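Local coordinates for methylocystis parvus OBBP MbnE (Methylocystis parvus OBBP, PDB 5ICQ), which probably binds methanobactin in the periplasm as the solute-binding component of its transport machinery, at residues A[324-329]-A[492-497]; A[488-493]-A[521-526]. All coordinates share one frame; numbering follows the deposited sequence.

Overall arrangement
Both contacts sit in the same lobe of this family 5 solute-binding protein, their centres about 9 Å apart and each some 20 Å from the centre of the chain. Interaction 1 pairs strand 322-326 with strand 494-498 inside a mixed sheet. Interaction 2 lies just before the second of these strands in the chain, where helix 480-489 ends and meets the loop between helices 508-513 and 532-543. F492 and D493 belong to both, and R329 links them further: its NH1 bonds to N327 within interaction 1 and to the backbone O of L526 in interaction 2. Sheet interior, helix end and connecting loop are thereby joined into one continuous piece of the lobe.

Interaction 1: A[324-329]-A[492-497]; sequences FVFNTR and FDMMIG
V325 and M495 form the hydrogen-bonded pair at the middle of this antiparallel contact, and its two bonds are unequal. V325 N reaches M495 O at 2.7 Å, almost perfectly straight, whereas M495 N to V325 O is longer at 3.3 Å and more bent. F324 faces I496 and F326 faces M494 as the flanking non-hydrogen-bonded pairs.

Packing is closest on the face that carries F324, F326, M494 and I496. M494 has CG anti to its backbone N (chi1 176°) and runs extended until a bend at chi3, which brings CE over the face of the F326 ring, 3.4 Å from F326 CE1. The same side chain serves a second aromatic: M494 SD lies 3.7 Å from F324 CB and makes an oblique Met-aromatic contact with that ring. I496 CG1 packs beside F324 CD1. On the other face V325 CG2 rests against the backbone of G497.

Beyond the strands the contact passes from apolar packing to polar bonding. N327 N donates to D493 O, and N327 ND2 grips F492 O at 2.9 Å, with the acceptor in the amide plane. N327 OD1 closes an Asx turn with R329 N and also takes R329 NH1, the two donors coming from opposite faces of the amide and probably fixing its rotation. N327 and F492 remain buried; the looser side is that of R329 and D493, both partly exposed. The CA-CB bond of D493 points away from 324-329, and its carboxylate is held by a salt bridge to R330 and a hydrogen bond from E447 N.

Strand 322-326 also pairs with 567-572, and 494-498 with 442-450, so this is an antiparallel step within the mixed sheet of a periplasmic solute-binding lobe, ended by an Asx turn.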
loop_
_atom_site.group_PDB
_atom_site.type_symbol
_atom_site.label_atom_id
_atom_site.label_comp_id
_atom_site.label_asym_id
_atom_site.label_seq_id
_atom_site.Cartn_x
_atom_site.Cartn_y
_atom_site.Cartn_z
ATOM N N PHE A 324 -5.410 5.494 16.148
ATOM C CA PHE A 324 -5.088 5.034 17.493
ATOM C C PHE A 324 -5.623 3.622 17.672
ATOM O O PHE A 324 -6.832 3.402 17.571
ATOM C CB PHE A 324 -5.712 5.945 18.560
ATOM C CG PHE A 324 -5.108 7.322 18.646
ATOM C CD1 PHE A 324 -3.851 7.515 19.220
ATOM C CD2 PHE A 324 -5.824 8.428 18.212
ATOM C CE1 PHE A 324 -3.296 8.796 19.318
ATOM C CE2 PHE A 324 -5.292 9.709 18.327
ATOM C CZ PHE A 324 -4.018 9.888 18.885
ATOM N N VAL A 325 -4.745 2.670 17.974
ATOM C CA VAL A 325 -5.133 1.269 18.097
ATOM C C VAL A 325 -5.317 0.929 19.567
ATOM O O VAL A 325 -4.408 1.156 20.371
ATOM C CB VAL A 325 -4.072 0.346 17.476
ATOM C CG1 VAL A 325 -4.463 -1.101 17.726
ATOM C CG2 VAL A 325 -3.939 0.605 15.977
ATOM N N PHE A 326 -6.469 0.340 19.910
ATOM C CA PHE A 326 -6.686 -0.202 21.250
ATOM C C PHE A 326 -6.070 -1.591 21.370
ATOM O O PHE A 326 -6.249 -2.440 20.494
ATOM C CB PHE A 326 -8.188 -0.324 21.561
ATOM C CG PHE A 326 -8.938 0.985 21.598
ATOM C CD1 PHE A 326 -9.036 1.716 22.778
ATOM C CD2 PHE A 326 -9.620 1.438 20.474
ATOM C CE1 PHE A 326 -9.777 2.901 22.821
ATOM C CE2 PHE A 326 -10.340 2.609 20.496
ATOM C CZ PHE A 326 -10.432 3.347 21.676
ATOM N N ASN A 327 -5.375 -1.847 22.475
ATOM C CA ASN A 327 -4.907 -3.210 22.706
ATOM C C ASN A 327 -6.038 -3.976 23.375
ATOM O O ASN A 327 -6.181 -3.968 24.604
ATOM C CB ASN A 327 -3.638 -3.242 23.551
ATOM C CG ASN A 327 -3.105 -4.663 23.715
ATOM O OD1 ASN A 327 -3.760 -5.622 23.303
ATOM N ND2 ASN A 327 -1.914 -4.803 24.296
ATOM N N THR A 328 -6.851 -4.668 22.558
ATOM C CA THR A 328 -8.028 -5.316 23.128
ATOM C C THR A 328 -7.670 -6.575 23.904
ATOM O O THR A 328 -8.568 -7.201 24.476
ATOM C CB THR A 328 -9.058 -5.675 22.052
ATOM O OG1 THR A 328 -8.570 -6.755 21.230
ATOM C CG2 THR A 328 -9.303 -4.466 21.139
ATOM N N ARG A 329 -6.395 -6.969 23.930
ATOM C CA ARG A 329 -5.978 -8.090 24.770
ATOM C C ARG A 329 -5.996 -7.725 26.242
ATOM O O ARG A 329 -5.998 -8.621 27.099
ATOM C CB ARG A 329 -4.559 -8.551 24.404
ATOM C CG ARG A 329 -4.352 -8.878 22.925
ATOM C CD ARG A 329 -2.864 -9.026 22.620
ATOM N NE ARG A 329 -2.596 -9.089 21.175
ATOM C CZ ARG A 329 -2.481 -8.018 20.395
ATOM N NH1 ARG A 329 -2.631 -6.802 20.913
ATOM N NH2 ARG A 329 -2.227 -8.154 19.100
ATOM N N PHE A 492 1.702 -2.493 25.056
ATOM C CA PHE A 492 1.164 -1.136 25.028
ATOM C C PHE A 492 -0.319 -1.208 25.372
ATOM O O PHE A 492 -0.955 -2.259 25.227
ATOM C CB PHE A 492 1.385 -0.468 23.656
ATOM C CG PHE A 492 0.770 -1.235 22.496
ATOM C CD1 PHE A 492 -0.572 -1.069 22.168
ATOM C CD2 PHE A 492 1.540 -2.115 21.742
ATOM C CE1 PHE A 492 -1.145 -1.787 21.122
ATOM C CE2 PHE A 492 0.977 -2.830 20.680
ATOM C CZ PHE A 492 -0.366 -2.664 20.376
ATOM N N ASP A 493 -0.852 -0.083 25.872
ATOM C CA ASP A 493 -2.304 0.058 25.996
ATOM C C ASP A 493 -2.902 0.554 24.689
ATOM O O ASP A 493 -3.935 0.042 24.229
ATOM C CB ASP A 493 -2.675 1.049 27.113
ATOM C CG ASP A 493 -2.250 0.587 28.498
ATOM O OD1 ASP A 493 -2.209 -0.641 28.758
ATOM O OD2 ASP A 493 -1.975 1.477 29.336
ATOM N N MET A 494 -2.260 1.560 24.096
ATOM C CA MET A 494 -2.685 2.188 22.854
ATOM C C MET A 494 -1.443 2.667 22.119
ATOM O O MET A 494 -0.465 3.087 22.743
ATOM C CB MET A 494 -3.624 3.376 23.126
ATOM C CG MET A 494 -4.045 4.153 21.860
ATOM S SD MET A 494 -5.280 5.421 22.245
ATOM C CE MET A 494 -6.729 4.407 22.496
ATOM N N MET A 495 -1.476 2.586 20.797
ATOM C CA MET A 495 -0.396 3.128 19.988
ATOM C C MET A 495 -1.015 3.522 18.664
ATOM O O MET A 495 -2.196 3.268 18.417
ATOM C CB MET A 495 0.751 2.117 19.810
ATOM C CG MET A 495 0.369 0.836 19.089
ATOM S SD MET A 495 1.846 -0.171 18.727
ATOM C CE MET A 495 2.488 0.699 17.293
ATOM N N ILE A 496 -0.231 4.162 17.809
ATOM C CA ILE A 496 -0.722 4.554 16.489
ATOM C C ILE A 496 -0.273 3.497 15.495
ATOM O O ILE A 496 0.905 3.124 15.470
ATOM C CB ILE A 496 -0.235 5.961 16.108
ATOM C CG1 ILE A 496 -0.961 6.983 16.991
ATOM C CG2 ILE A 496 -0.498 6.231 14.626
ATOM C CD1 ILE A 496 -0.428 8.410 16.890
ATOM N N GLY A 497 -1.217 2.976 14.705
ATOM C CA GLY A 497 -0.920 1.906 13.782
ATOM C C GLY A 497 -1.407 2.245 12.390
ATOM O O GLY A 497 -2.248 3.121 12.200
#

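Interaction 2: A[488-493]-A[521-526]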
loop_
_atom_site.group_PDB
_atom_site.type_symbol
_atom_site.label_atom_id
_atom_site.label_comp_id
_atom_site.label_asym_id
_atom_site.label_seq_id
_atom_site.Cartn_x
_atom_site.Cartn_y
_atom_site.Cartn_z
ATOM N N GLN A 488 6.251 -5.237 18.841
ATOM C CA GLN A 488 6.329 -6.654 18.488
ATOM C C GLN A 488 5.715 -7.543 19.560
ATOM O O GLN A 488 5.110 -8.576 19.247
ATOM C CB GLN A 488 7.790 -7.051 18.247
ATOM C CG GLN A 488 8.311 -6.553 16.905
ATOM C CD GLN A 488 9.817 -6.722 16.760
ATOM O OE1 GLN A 488 10.515 -7.021 17.728
ATOM N NE2 GLN A 488 10.318 -6.533 15.545
ATOM N N LYS A 489 5.888 -7.180 20.829
ATOM C CA LYS A 489 5.363 -7.951 21.942
ATOM C C LYS A 489 3.971 -7.505 22.372
ATOM O O LYS A 489 3.419 -8.090 23.312
ATOM C CB LYS A 489 6.325 -7.861 23.131
ATOM C CG LYS A 489 7.715 -8.398 22.807
ATOM C CD LYS A 489 8.646 -8.360 24.018
ATOM C CE LYS A 489 9.923 -9.166 23.757
ATOM N NZ LYS A 489 10.876 -9.128 24.909
ATOM N N PHE A 490 3.397 -6.498 21.703
ATOM C CA PHE A 490 2.099 -5.923 22.071
ATOM C C PHE A 490 2.110 -5.387 23.505
ATOM O O PHE A 490 1.122 -5.494 24.240
ATOM C CB PHE A 490 0.965 -6.940 21.864
ATOM C CG PHE A 490 0.972 -7.582 20.486
ATOM C CD1 PHE A 490 0.902 -6.805 19.337
ATOM C CD2 PHE A 490 1.050 -8.966 20.350
ATOM C CE1 PHE A 490 0.905 -7.391 18.057
ATOM C CE2 PHE A 490 1.054 -9.566 19.078
ATOM C CZ PHE A 490 0.996 -8.775 17.930
ATOM N N ASP A 491 3.231 -4.778 23.900
ATOM C CA ASP A 491 3.367 -4.219 25.245
ATOM C C ASP A 491 3.002 -2.732 25.211
ATOM O O ASP A 491 3.844 -1.831 25.315
ATOM C CB ASP A 491 4.773 -4.448 25.782
ATOM C CG ASP A 491 4.968 -3.861 27.168
ATOM O OD1 ASP A 491 3.955 -3.599 27.866
ATOM O OD2 ASP A 491 6.135 -3.649 27.551
ATOM N N PHE A 492 1.702 -2.493 25.056
ATOM C CA PHE A 492 1.164 -1.136 25.028
ATOM C C PHE A 492 -0.319 -1.208 25.372
ATOM O O PHE A 492 -0.955 -2.259 25.227
ATOM C CB PHE A 492 1.385 -0.468 23.656
ATOM C CG PHE A 492 0.770 -1.235 22.496
ATOM C CD1 PHE A 492 -0.572 -1.069 22.168
ATOM C CD2 PHE A 492 1.540 -2.115 21.742
ATOM C CE1 PHE A 492 -1.145 -1.787 21.122
ATOM C CE2 PHE A 492 0.977 -2.830 20.680
ATOM C CZ PHE A 492 -0.366 -2.664 20.376
ATOM N N ASP A 493 -0.852 -0.083 25.872
ATOM C CA ASP A 493 -2.304 0.058 25.996
ATOM C C ASP A 493 -2.902 0.554 24.689
ATOM O O ASP A 493 -3.935 0.042 24.229
ATOM C CB ASP A 493 -2.675 1.049 27.113
ATOM C CG ASP A 493 -2.250 0.587 28.498
ATOM O OD1 ASP A 493 -2.209 -0.641 28.758
ATOM O OD2 ASP A 493 -1.975 1.477 29.336
ATOM N N GLU A 521 3.603 -12.904 18.038
ATOM C CA GLU A 521 4.560 -11.808 18.160
ATOM C C GLU A 521 4.979 -11.295 16.789
ATOM O O GLU A 521 5.128 -12.066 15.836
ATOM C CB GLU A 521 5.791 -12.256 18.954
ATOM C CG GLU A 521 5.493 -12.515 20.412
ATOM C CD GLU A 521 6.676 -12.226 21.325
ATOM O OE1 GLU A 521 7.833 -12.245 20.849
ATOM O OE2 GLU A 521 6.434 -11.966 22.524
ATOM N N SER A 522 5.115 -9.970 16.691
ATOM C CA SER A 522 5.516 -9.221 15.504
ATOM C C SER A 522 4.456 -9.176 14.414
ATOM O O SER A 522 4.737 -8.672 13.329
ATOM C CB SER A 522 6.820 -9.759 14.893
ATOM O OG SER A 522 7.870 -9.699 15.834
ATOM N N SER A 523 3.244 -9.667 14.660
ATOM C CA SER A 523 2.275 -9.610 13.576
ATOM C C SER A 523 1.728 -8.192 13.431
ATOM O O SER A 523 1.884 -7.341 14.311
ATOM C CB SER A 523 1.131 -10.605 13.806
ATOM O OG SER A 523 0.107 -10.035 14.597
ATOM N N PHE A 524 1.065 -7.951 12.298
ATOM C CA PHE A 524 0.414 -6.676 12.003
ATOM C C PHE A 524 -0.908 -6.490 12.730
ATOM O O PHE A 524 -1.503 -5.411 12.630
ATOM C CB PHE A 524 0.173 -6.549 10.498
ATOM C CG PHE A 524 1.440 -6.524 9.694
ATOM C CD1 PHE A 524 2.634 -6.141 10.277
ATOM C CD2 PHE A 524 1.450 -6.884 8.357
ATOM C CE1 PHE A 524 3.811 -6.118 9.544
ATOM C CE2 PHE A 524 2.629 -6.859 7.624
ATOM C CZ PHE A 524 3.801 -6.475 8.222
ATOM N N ASN A 525 -1.377 -7.499 13.452
ATOM C CA ASN A 525 -2.674 -7.421 14.126
ATOM C C ASN A 525 -2.485 -6.743 15.486
ATOM O O ASN A 525 -2.517 -7.369 16.548
ATOM C CB ASN A 525 -3.282 -8.817 14.255
ATOM C CG ASN A 525 -4.743 -8.783 14.695
ATOM O OD1 ASN A 525 -5.216 -7.786 15.242
ATOM N ND2 ASN A 525 -5.454 -9.886 14.472
ATOM N N LEU A 526 -2.273 -5.421 15.431
ATOM C CA LEU A 526 -1.886 -4.694 16.641
ATOM C C LEU A 526 -2.997 -4.680 17.684
ATOM O O LEU A 526 -2.718 -4.703 18.887
ATOM C CB LEU A 526 -1.495 -3.266 16.276
ATOM C CG LEU A 526 -0.348 -3.171 15.280
ATOM C CD1 LEU A 526 -0.076 -1.704 14.908
ATOM C CD2 LEU A 526 0.873 -3.809 15.892
HETATM O O HOH W 1 3.389 -10.883 23.044
#
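Q488 and S522 make the direct hydrogen bond of this contact: S522 N donates to Q488 O at 2.9 Å, in the carbonyl plane and on a lone pair. Their backbones come very near here, CA to CA 4.0 Å. The one water-mediated link lies close by, a water donating to both K489 O and E521 OE2. K489 and E521 have opposite charges but form no direct salt bridge, since K489 NZ stays 5.8 Å from E521 OE2; what touches is the aliphatic K489 CG.

On the more open side, Q488 makes van der Waals contacts. Its CG stands anti to the carbonyl carbon, beside the backbone N (chi1 -76°), which sets it 3.4 Å from S522 OG. An alanine here keeps CB and the backbone bond but removes CG and the amide, and S522 OG would probably lose most of its side-chain packing and be left freer to turn.

Aromatic contacts fill the buried part. F490 leaves the helix with positive phi (58°) in a Schellman motif, and its CB points toward the loop. One face of its ring lies beneath Q488 O, the same oxygen that S522 N binds. At the ring's edge, F490 CZ meets S523 OG at 3.7 Å; that hydroxyl oxygen is bonded to T517 O and also accepts from N525 N in an ST turn. F490 CE1 packs near L526 CD2, while F492 brings the edge of its ring to the loop, CZ 3.5 Å from L526 O.

R329, from the turn just after strand 322-326, makes a cation-pi contact with F490 and a hydrogen bond to L526 O. The loop between helices 508-513 and 532-543 is thus laid against the C-terminal end of helix 480-489, just where the chain turns toward strand 494-498.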